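Local coordinates for bifunctional autolysin (Staphylococcus aureus subsp. aureus Mu50, PDB 6FXO), which probably hydrolyses N-acetylglucosaminyl links in peptidoglycan glycan strands as a family 73 glycoside hydrolase, one part of a bifunctional autolysin that also has amidase activity, at residues Q19-A22 and G23-Y26; F95-A98 and A99-G103; K162-Q166 and A167-T171; A221-I224 and K225-D229. One frame throughout, in Å; residues are numbered along the deposited sequence.

Contact 1. Residues Q19-A22 and G23-Y26; sequences QIQA and GLQY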
loop_
_atom_site.group_PDB
_atom_site.type_symbol
_atom_site.label_atom_id
_atom_site.label_comp_id
_atom_site.label_asym_id
_atom_site.label_seq_id
_atom_site.Cartn_x
_atom_site.Cartn_y
_atom_site.Cartn_z
ATOM N N GLN A 19 -20.458 -5.537 -13.450
ATOM C CA GLN A 19 -20.710 -6.702 -14.247
ATOM C C GLN A 19 -19.423 -6.989 -14.998
ATOM O O GLN A 19 -19.117 -8.155 -15.236
ATOM C CB GLN A 19 -21.908 -6.446 -15.216
ATOM C CG GLN A 19 -22.725 -7.660 -15.754
ATOM C CD GLN A 19 -23.803 -8.275 -14.852
ATOM O OE1 GLN A 19 -23.615 -9.352 -14.282
ATOM N NE2 GLN A 19 -24.941 -7.588 -14.674
ATOM N N ILE A 20 -18.639 -5.915 -15.353
ATOM C CA ILE A 20 -17.394 -6.197 -16.064
ATOM C C ILE A 20 -16.447 -7.046 -15.193
ATOM O O ILE A 20 -15.726 -7.896 -15.722
ATOM C CB ILE A 20 -16.710 -4.875 -16.519
ATOM C CG1 ILE A 20 -17.595 -4.127 -17.528
ATOM C CG2 ILE A 20 -15.337 -5.163 -17.117
ATOM C CD1 ILE A 20 -17.147 -2.695 -17.806
ATOM N N GLN A 21 -16.454 -6.814 -13.858
ATOM C CA GLN A 21 -15.587 -7.605 -12.970
ATOM C C GLN A 21 -15.953 -9.053 -12.931
ATOM O O GLN A 21 -15.113 -9.941 -12.795
ATOM C CB GLN A 21 -15.641 -7.058 -11.527
ATOM C CG GLN A 21 -14.306 -6.943 -10.779
ATOM C CD GLN A 21 -13.449 -5.843 -11.356
ATOM O OE1 GLN A 21 -12.248 -5.986 -11.559
ATOM N NE2 GLN A 21 -14.137 -4.775 -11.750
ATOM N N ALA A 22 -17.238 -9.281 -13.000
ATOM C CA ALA A 22 -17.788 -10.622 -12.996
ATOM C C ALA A 22 -17.355 -11.432 -14.240
ATOM O O ALA A 22 -17.263 -12.658 -14.111
ATOM C CB ALA A 22 -19.307 -10.566 -12.903
ATOM N N GLY A 23 -17.085 -10.768 -15.434
ATOM C CA GLY A 23 -16.675 -11.530 -16.595
ATOM C C GLY A 23 -15.194 -11.839 -16.661
ATOM O O GLY A 23 -14.754 -12.497 -17.601
ATOM N N LEU A 24 -14.409 -11.377 -15.665
ATOM C CA LEU A 24 -12.980 -11.656 -15.717
ATOM C C LEU A 24 -12.625 -13.116 -15.579
ATOM O O LEU A 24 -13.238 -13.830 -14.785
ATOM C CB LEU A 24 -12.218 -10.835 -14.675
ATOM C CG LEU A 24 -12.655 -9.385 -14.545
ATOM C CD1 LEU A 24 -11.764 -8.681 -13.553
ATOM C CD2 LEU A 24 -12.603 -8.689 -15.891
ATOM N N GLN A 25 -11.620 -13.568 -16.345
ATOM C CA GLN A 25 -11.250 -14.970 -16.232
ATOM C C GLN A 25 -10.721 -15.262 -14.844
ATOM O O GLN A 25 -10.845 -16.380 -14.355
ATOM C CB GLN A 25 -10.239 -15.398 -17.303
ATOM C CG GLN A 25 -9.315 -14.305 -17.787
ATOM C CD GLN A 25 -8.235 -14.895 -18.646
ATOM O OE1 GLN A 25 -8.370 -15.016 -19.867
ATOM N NE2 GLN A 25 -7.140 -15.292 -18.013
ATOM N N TYR A 26 -10.097 -14.248 -14.228
ATOM C CA TYR A 26 -9.551 -14.384 -12.891
ATOM C C TYR A 26 -10.664 -13.862 -12.025
ATOM O O TYR A 26 -10.702 -12.709 -11.620
ATOM C CB TYR A 26 -8.220 -13.650 -12.742
ATOM C CG TYR A 26 -7.099 -14.637 -12.963
ATOM C CD1 TYR A 26 -6.292 -15.049 -11.913
ATOM C CD2 TYR A 26 -6.889 -15.213 -14.207
ATOM C CE1 TYR A 26 -5.307 -16.010 -12.095
ATOM C CE2 TYR A 26 -5.909 -16.175 -14.401
ATOM C CZ TYR A 26 -5.118 -16.572 -13.342
ATOM O OH TYR A 26 -4.147 -17.526 -13.534
#
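Leu-24 folds back on the last turn of helix 14-22 and lays its branches against two carbonyl oxygens and one side chain there. Its CG sits 3.1 Å from Gln-21 O, while the CD2 branch lies 3.2 Å from Ile-20 O and the CD1 branch 3.4 Å from Gln-21 OE1. The first torsion (chi1 -42°) sets CG beside the Leu-24 backbone N and anti to the carbonyl carbon, which brings the branches over the helix end. Gln-21 crosses the leucine at a slant, its chain bent at chi2 (70°). The polar end of Gln-21 is held elsewhere: OE1 accepts a hydrogen bond from Gln-209 NE2, and the buried side chain also touches Val-45 and Met-49 of helix 42-49 and Arg-199 and Trp-200 of helix 195-200.

The other side is looser. Ala-22 and Gln-19 are exposed, and in the partly exposed Ile-20 the CG2 branch comes no nearer than 4.6 Å, to Leu-24 CD2.

Backbone bonds complete the turn. Gly-23 N bonds to Ile-20 O at 3.2 Å, with a weak second bond to Gln-19 O, and Leu-24 N bonds to Gln-21 O at 3.3 Å. In both of the firmer bonds the donor stands above the carbonyl plane. These i-to-i+3 bonds of Gly-23 and Leu-24 are those of 3-10-type turns at the C-terminal end of a helix.

Contact 2. Residues F95-A98 and A99-G103; sequences FNKA and AQMYG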
loop_
_atom_site.group_PDB
_atom_site.type_symbol
_atom_site.label_atom_id
_atom_site.label_comp_id
_atom_site.label_asym_id
_atom_site.label_seq_id
_atom_site.Cartn_x
_atom_site.Cartn_y
_atom_site.Cartn_z
ATOM N N PHE A 95 13.308 7.523 6.337
ATOM C CA PHE A 95 12.068 7.293 5.632
ATOM C C PHE A 95 11.546 8.508 4.923
ATOM O O PHE A 95 11.079 8.385 3.798
ATOM C CB PHE A 95 10.953 6.719 6.552
ATOM C CG PHE A 95 10.866 5.208 6.651
ATOM C CD1 PHE A 95 10.397 4.441 5.586
ATOM C CD2 PHE A 95 11.278 4.550 7.795
ATOM C CE1 PHE A 95 10.367 3.058 5.661
ATOM C CE2 PHE A 95 11.235 3.164 7.873
ATOM C CZ PHE A 95 10.784 2.432 6.809
ATOM N N ASN A 96 11.654 9.711 5.555
ATOM C CA ASN A 96 11.130 10.855 4.840
ATOM C C ASN A 96 11.943 11.043 3.600
ATOM O O ASN A 96 11.485 11.501 2.547
ATOM C CB ASN A 96 11.195 12.068 5.747
ATOM C CG ASN A 96 10.219 13.134 5.358
ATOM O OD1 ASN A 96 10.628 14.073 4.665
ATOM N ND2 ASN A 96 8.914 13.052 5.745
ATOM N N LYS A 97 13.147 10.624 3.727
ATOM C CA LYS A 97 14.124 10.710 2.649
ATOM C C LYS A 97 13.739 9.797 1.523
ATOM O O LYS A 97 13.754 10.242 0.376
ATOM C CB LYS A 97 15.539 10.360 3.156
ATOM C CG LYS A 97 16.688 11.034 2.394
ATOM C CD LYS A 97 17.954 10.145 2.342
ATOM C CE LYS A 97 19.138 10.815 1.663
ATOM N NZ LYS A 97 20.298 9.887 1.444
ATOM N N ALA A 98 13.386 8.512 1.821
ATOM C CA ALA A 98 13.029 7.693 0.716
ATOM C C ALA A 98 11.774 8.235 0.116
ATOM O O ALA A 98 11.594 8.136 -1.104
ATOM C CB ALA A 98 12.830 6.268 1.180
ATOM N N ALA A 99 10.902 8.840 0.983
ATOM C CA ALA A 99 9.671 9.365 0.419
ATOM C C ALA A 99 9.881 10.539 -0.544
ATOM O O ALA A 99 9.356 10.539 -1.675
ATOM C CB ALA A 99 8.717 9.763 1.531
ATOM N N GLN A 100 10.635 11.548 -0.106
ATOM C CA GLN A 100 10.811 12.635 -1.053
ATOM C C GLN A 100 11.614 12.270 -2.274
ATOM O O GLN A 100 11.357 12.851 -3.315
ATOM C CB GLN A 100 11.398 13.927 -0.446
ATOM C CG GLN A 100 11.821 13.914 1.005
ATOM C CD GLN A 100 12.712 15.103 1.271
ATOM O OE1 GLN A 100 12.247 16.222 1.515
ATOM N NE2 GLN A 100 14.031 14.885 1.235
ATOM N N MET A 101 12.549 11.293 -2.184
ATOM C CA MET A 101 13.314 10.985 -3.400
ATOM C C MET A 101 12.487 10.438 -4.553
ATOM O O MET A 101 12.549 10.952 -5.669
ATOM C CB MET A 101 14.455 10.028 -3.070
ATOM C CG MET A 101 15.670 10.251 -3.917
ATOM S SD MET A 101 17.095 9.452 -3.164
ATOM C CE MET A 101 17.205 10.377 -1.653
ATOM N N TYR A 102 11.734 9.386 -4.281
ATOM C CA TYR A 102 10.891 8.763 -5.264
ATOM C C TYR A 102 9.504 9.344 -5.396
ATOM O O TYR A 102 8.778 8.925 -6.284
ATOM C CB TYR A 102 10.862 7.234 -5.048
ATOM C CG TYR A 102 12.243 6.667 -4.790
ATOM C CD1 TYR A 102 13.086 6.317 -5.837
ATOM C CD2 TYR A 102 12.726 6.531 -3.496
ATOM C CE1 TYR A 102 14.371 5.854 -5.606
ATOM C CE2 TYR A 102 14.012 6.065 -3.251
ATOM C CZ TYR A 102 14.832 5.730 -4.309
ATOM O OH TYR A 102 16.104 5.266 -4.071
ATOM N N GLY A 103 9.108 10.300 -4.526
ATOM C CA GLY A 103 7.756 10.827 -4.705
ATOM C C GLY A 103 6.775 9.702 -4.473
ATOM O O GLY A 103 6.118 9.188 -5.381
#
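Lys-97 and Met-101, one turn apart on helix 92-102, lie side by side and point the same way, with their CE atoms 3.9 Å apart. Lys-97 swings its CG anti to the backbone N (chi1 -152°) and bends at chi2. Met-101 runs out along SD and then turns at its last torsion (chi3 -64°), which carries the methyl back against the lysine methylenes, CG and CD included. Both residues are exposed, and the pair forms a ridge on the outer surface of the helix.

One residue earlier, Asn-96 and Gln-100 cross at a slant. Their amide planes stand 46° apart, but the finer details of this pair are doubtful in the model.

Tyr-102 is set differently. Its CG lies beside its own backbone N, and the ring turns an edge to Ala-98: CD2 is 3.1 Å from Ala-98 O, which lies near the ring plane. Met-101 CB rests over one face of the same ring, toward the rim. Along the backbone, Ala-99 N bonds to Phe-95 O at 2.9 Å and Met-101 N to Lys-97 O at 3.0 Å, whereas the bond from Tyr-102 N to Ala-98 O is a weak 3.4 Å. Buried Ala-98 touches Leu-109 and Ala-180, and Phe-95 packs on Ile-110, Ala-113 and Ile-176. This is the last stretch of an amphipathic helix, ended by Gly-103 at positive phi.

Contact 3. Residues K162-Q166 and A167-T171; sequences KYAKQ and AGWDT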
loop_
_atom_site.group_PDB
_atom_site.type_symbol
_atom_site.label_atom_id
_atom_site.label_comp_id
_atom_site.label_asym_id
_atom_site.label_seq_id
_atom_site.Cartn_x
_atom_site.Cartn_y
_atom_site.Cartn_z
ATOM N N LYS A 162 22.462 -11.423 0.946
ATOM C CA LYS A 162 23.382 -11.358 -0.183
ATOM C C LYS A 162 23.190 -10.123 -1.040
ATOM O O LYS A 162 24.154 -9.588 -1.585
ATOM C CB LYS A 162 23.151 -12.611 -1.051
ATOM C CG LYS A 162 24.346 -13.177 -1.803
ATOM C CD LYS A 162 23.871 -14.357 -2.668
ATOM C CE LYS A 162 24.948 -15.016 -3.496
ATOM N NZ LYS A 162 24.399 -16.121 -4.335
ATOM N N TYR A 163 21.940 -9.670 -1.149
ATOM C CA TYR A 163 21.623 -8.497 -1.947
ATOM C C TYR A 163 22.007 -7.291 -1.160
ATOM O O TYR A 163 22.624 -6.357 -1.672
ATOM C CB TYR A 163 20.128 -8.474 -2.257
ATOM C CG TYR A 163 19.767 -7.563 -3.403
ATOM C CD1 TYR A 163 19.419 -8.077 -4.641
ATOM C CD2 TYR A 163 19.759 -6.186 -3.247
ATOM C CE1 TYR A 163 19.065 -7.245 -5.695
ATOM C CE2 TYR A 163 19.411 -5.342 -4.291
ATOM C CZ TYR A 163 19.063 -5.876 -5.516
ATOM O OH TYR A 163 18.710 -5.040 -6.547
ATOM N N ALA A 164 21.627 -7.322 0.104
ATOM C CA ALA A 164 21.913 -6.245 1.020
ATOM C C ALA A 164 23.393 -6.089 1.196
ATOM O O ALA A 164 23.872 -4.971 1.366
ATOM C CB ALA A 164 21.265 -6.527 2.357
ATOM N N LYS A 165 24.130 -7.210 1.163
ATOM C CA LYS A 165 25.565 -7.077 1.325
ATOM C C LYS A 165 26.166 -6.396 0.103
ATOM O O LYS A 165 27.075 -5.578 0.223
ATOM C CB LYS A 165 26.214 -8.473 1.505
ATOM C CG LYS A 165 27.556 -8.482 2.247
ATOM C CD LYS A 165 28.530 -9.531 1.681
ATOM C CE LYS A 165 29.702 -9.874 2.586
ATOM N NZ LYS A 165 29.568 -11.238 3.193
ATOM N N GLN A 166 25.627 -6.737 -1.074
ATOM C CA GLN A 166 26.076 -6.181 -2.345
ATOM C C GLN A 166 25.893 -4.697 -2.590
ATOM O O GLN A 166 26.701 -4.091 -3.291
ATOM C CB GLN A 166 25.397 -6.941 -3.523
ATOM C CG GLN A 166 26.179 -8.078 -4.227
ATOM C CD GLN A 166 27.152 -7.651 -5.322
ATOM O OE1 GLN A 166 26.760 -7.243 -6.419
ATOM N NE2 GLN A 166 28.446 -7.814 -5.054
ATOM N N ALA A 167 24.835 -4.111 -2.010
ATOM C CA ALA A 167 24.538 -2.701 -2.160
ATOM C C ALA A 167 24.981 -1.853 -1.002
ATOM O O ALA A 167 24.559 -0.707 -0.897
ATOM C CB ALA A 167 23.047 -2.518 -2.382
ATOM N N GLY A 168 25.786 -2.416 -0.104
ATOM C CA GLY A 168 26.238 -1.646 1.033
ATOM C C GLY A 168 25.214 -1.365 2.119
ATOM O O GLY A 168 25.429 -0.426 2.876
ATOM N N TRP A 169 24.101 -2.150 2.229
ATOM C CA TRP A 169 23.134 -1.870 3.281
ATOM C C TRP A 169 23.605 -2.417 4.611
ATOM O O TRP A 169 22.975 -3.258 5.231
ATOM C CB TRP A 169 21.725 -2.391 2.914
ATOM C CG TRP A 169 21.156 -1.999 1.531
ATOM C CD1 TRP A 169 21.440 -0.885 0.781
ATOM C CD2 TRP A 169 20.179 -2.737 0.783
ATOM N NE1 TRP A 169 20.708 -0.896 -0.372
ATOM C CE2 TRP A 169 19.920 -2.019 -0.397
ATOM C CE3 TRP A 169 19.495 -3.937 1.000
ATOM C CZ2 TRP A 169 19.009 -2.459 -1.361
ATOM C CZ3 TRP A 169 18.596 -4.373 0.051
ATOM C CH2 TRP A 169 18.359 -3.640 -1.111
ATOM N N ASP A 170 24.730 -1.882 5.044
ATOM C CA ASP A 170 25.418 -2.218 6.291
ATOM C C ASP A 170 24.771 -1.592 7.521
ATOM O O ASP A 170 25.110 -1.948 8.649
ATOM C CB ASP A 170 26.915 -1.841 6.210
ATOM C CG ASP A 170 27.209 -0.385 5.889
ATOM O OD1 ASP A 170 27.396 -0.065 4.696
ATOM O OD2 ASP A 170 27.262 0.431 6.829
ATOM N N THR A 171 23.835 -0.666 7.303
ATOM C CA THR A 171 23.153 0.002 8.407
ATOM C C THR A 171 21.676 0.138 8.075
ATOM O O THR A 171 21.303 0.114 6.905
ATOM C CB THR A 171 23.762 1.390 8.635
ATOM O OG1 THR A 171 25.180 1.308 8.497
ATOM C CG2 THR A 171 23.422 1.947 10.005
#
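Trp-169 doubles back over the end of helix 158-166, and its backbone N reaches five residues back to Ala-164 O at 3.0 Å, in the carbonyl plane. Gly-168, at positive phi, makes this reversal and adds a weak bond from its N to Lys-165 O at 3.4 Å. Ala-167 N still bonds in ordinary helical fashion to Tyr-163 O.

The indole is laid along the helix by its first torsion (chi1 -51°), which puts CG beside the backbone N. Its CE3 comes 3.4 Å from Ala-164 CB, a tight apolar fit, and the far corner CH2 lies 3.6 Å from Tyr-163 CD2. The two aromatic groups cross at a slant, the plane of the Tyr-163 ring standing at 36° to that of the six-membered ring of Trp-169. Ala-167 CB sits over one indole face, toward its rim. Tyr-163 also touches Ile-149, Ala-150 and Phe-182, and Trp-169 shares a backbone hydrogen bond with His-144.

Together the 6→1 bond (Trp-169 N to Ala-164 O), the weak 5→2 bond (Gly-168 N to Lys-165 O), the positive-phi glycine and the apolar meeting of Trp-169 with Ala-164 define a Schellman motif capping the helix C terminus.

Contact 4. Residues A221-I224 and K225-D229; sequences AKII and KGYYD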
loop_
_atom_site.group_PDB
_atom_site.type_symbol
_atom_site.label_atom_id
_atom_site.label_comp_id
_atom_site.label_asym_id
_atom_site.label_seq_id
_atom_site.Cartn_x
_atom_site.Cartn_y
_atom_site.Cartn_z
ATOM N N ALA A 221 -7.310 -0.222 3.136
ATOM C CA ALA A 221 -7.558 1.094 3.529
ATOM C C ALA A 221 -7.623 1.120 5.066
ATOM O O ALA A 221 -7.139 2.111 5.660
ATOM C CB ALA A 221 -8.796 1.705 2.933
ATOM N N LYS A 222 -8.140 -0.000 5.697
ATOM C CA LYS A 222 -8.254 -0.087 7.166
ATOM C C LYS A 222 -6.893 -0.015 7.832
ATOM O O LYS A 222 -6.679 0.755 8.789
ATOM C CB LYS A 222 -9.001 -1.401 7.644
ATOM C CG LYS A 222 -10.571 -1.345 7.618
ATOM C CD LYS A 222 -11.315 -2.756 7.574
ATOM C CE LYS A 222 -12.859 -2.703 7.504
ATOM N NZ LYS A 222 -13.582 -4.055 7.455
ATOM N N ILE A 223 -5.950 -0.794 7.327
ATOM C CA ILE A 223 -4.634 -0.788 7.905
ATOM C C ILE A 223 -3.910 0.538 7.731
ATOM O O ILE A 223 -3.077 0.875 8.577
ATOM C CB ILE A 223 -3.850 -1.882 7.165
ATOM C CG1 ILE A 223 -4.465 -3.279 7.300
ATOM C CG2 ILE A 223 -2.417 -1.901 7.570
ATOM C CD1 ILE A 223 -3.687 -4.149 6.239
ATOM N N ILE A 224 -4.175 1.263 6.672
ATOM C CA ILE A 224 -3.500 2.541 6.418
ATOM C C ILE A 224 -4.010 3.597 7.292
ATOM O O ILE A 224 -3.249 4.390 7.814
ATOM C CB ILE A 224 -3.587 3.001 4.924
ATOM C CG1 ILE A 224 -2.682 2.201 4.002
ATOM C CG2 ILE A 224 -3.325 4.520 4.784
ATOM C CD1 ILE A 224 -3.167 2.392 2.600
ATOM N N LYS A 225 -5.293 3.632 7.420
ATOM C CA LYS A 225 -5.841 4.627 8.256
ATOM C C LYS A 225 -5.395 4.288 9.658
ATOM O O LYS A 225 -5.212 5.196 10.442
ATOM C CB LYS A 225 -7.369 4.620 8.186
ATOM C CG LYS A 225 -8.052 5.698 9.032
ATOM C CD LYS A 225 -8.880 5.091 10.163
ATOM C CE LYS A 225 -9.790 6.069 10.878
ATOM N NZ LYS A 225 -10.728 5.378 11.813
ATOM N N GLY A 226 -5.122 2.999 9.958
ATOM C CA GLY A 226 -4.704 2.680 11.327
ATOM C C GLY A 226 -3.335 3.271 11.594
ATOM O O GLY A 226 -3.089 3.812 12.675
ATOM N N TYR A 227 -2.479 3.217 10.622
ATOM C CA TYR A 227 -1.196 3.780 10.843
ATOM C C TYR A 227 -1.318 5.302 10.934
ATOM O O TYR A 227 -0.613 5.887 11.720
ATOM C CB TYR A 227 -0.183 3.478 9.680
ATOM C CG TYR A 227 0.226 2.057 9.535
ATOM C CD1 TYR A 227 1.154 1.477 10.397
ATOM C CD2 TYR A 227 -0.360 1.236 8.587
ATOM C CE1 TYR A 227 1.471 0.132 10.322
ATOM C CE2 TYR A 227 -0.046 -0.104 8.496
ATOM C CZ TYR A 227 0.873 -0.655 9.362
ATOM O OH TYR A 227 1.216 -1.974 9.266
ATOM N N TYR A 228 -2.216 5.949 10.156
ATOM C CA TYR A 228 -2.368 7.376 10.198
ATOM C C TYR A 228 -2.764 7.837 11.567
ATOM O O TYR A 228 -2.265 8.863 11.986
ATOM C CB TYR A 228 -3.432 7.917 9.197
ATOM C CG TYR A 228 -2.816 8.403 7.918
ATOM C CD1 TYR A 228 -2.698 7.555 6.800
ATOM C CD2 TYR A 228 -2.331 9.713 7.812
ATOM C CE1 TYR A 228 -2.098 8.007 5.618
ATOM C CE2 TYR A 228 -1.713 10.163 6.648
ATOM C CZ TYR A 228 -1.599 9.316 5.557
ATOM O OH TYR A 228 -1.004 9.814 4.419
ATOM N N ASP A 229 -3.653 7.136 12.223
ATOM C CA ASP A 229 -4.085 7.507 13.552
ATOM C C ASP A 229 -3.004 7.319 14.604
ATOM O O ASP A 229 -2.961 8.066 15.551
ATOM C CB ASP A 229 -5.351 6.745 13.986
ATOM C CG ASP A 229 -6.553 6.954 13.092
ATOM O OD1 ASP A 229 -6.755 8.094 12.627
ATOM O OD2 ASP A 229 -7.347 6.004 12.935
#
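Lys-225 N to Ala-221 O and Tyr-228 N to Ile-224 O, both 3.0 Å, are two of the i-to-i+4 rungs of helix 216-231, which runs unbroken through 221-224 and 225-229. Gly-226 N bonds to Lys-222 O at the same length, though bent to 135° at the hydrogen. All three donors stand somewhat tilted from the carbonyl planes.

Among the side chains the clearest pairing is Ile-224 with Tyr-228, which lie side by side and point the same way. The CG2 branch of the isoleucine, anti to its backbone nitrogen, meets the tyrosine ring at its edge and in its plane, 3.7 Å from CD1; Ile-224 O also lies at this edge, 3.4 Å from the same carbon. Ile-223 and Tyr-227 repeat this alignment one residue earlier, but their modelled approach is too close to be trusted in detail. Lys-225, bent at chi2 (-115°), directs NZ to Asp-229 OD2 in a long salt bridge of 3.6 Å, and its side chain touches Ala-59 and Tyr-62.

The hydroxyl of buried Tyr-228 is hydrogen-bonded to Asn-105 ND2 and Gln-71 OE1, and its ring meets that of Tyr-62. Val-107 of helix 106-116 touches both Ile-224 and Tyr-228, Ser-111 and Leu-114 of that helix touch Tyr-227, and Leu-195 of helix 195-200 packs on Ala-221 and Ile-224, so this part of helix 216-231 packs against both helices.

All four contacts are local and follow one another in series; none nests in or crosses another, and none closes a long loop. Contact 1 ends helix 14-22, about 25 Å at nearest atoms from contact 2 and across the chain's centre from it. Contact 2 finishes helix 92-102 before helix 106-116, and contact 3 turns the chain from helix 158-166 toward helix 172-180; their nearest atoms are about 9 Å apart. Contact 4 lies within helix 216-231, nearer the centre. Helix 106-116 borders both contact 2 and contact 4, helix 172-180 packs on contact 2, and helix 195-200 touches contacts 1 and 4.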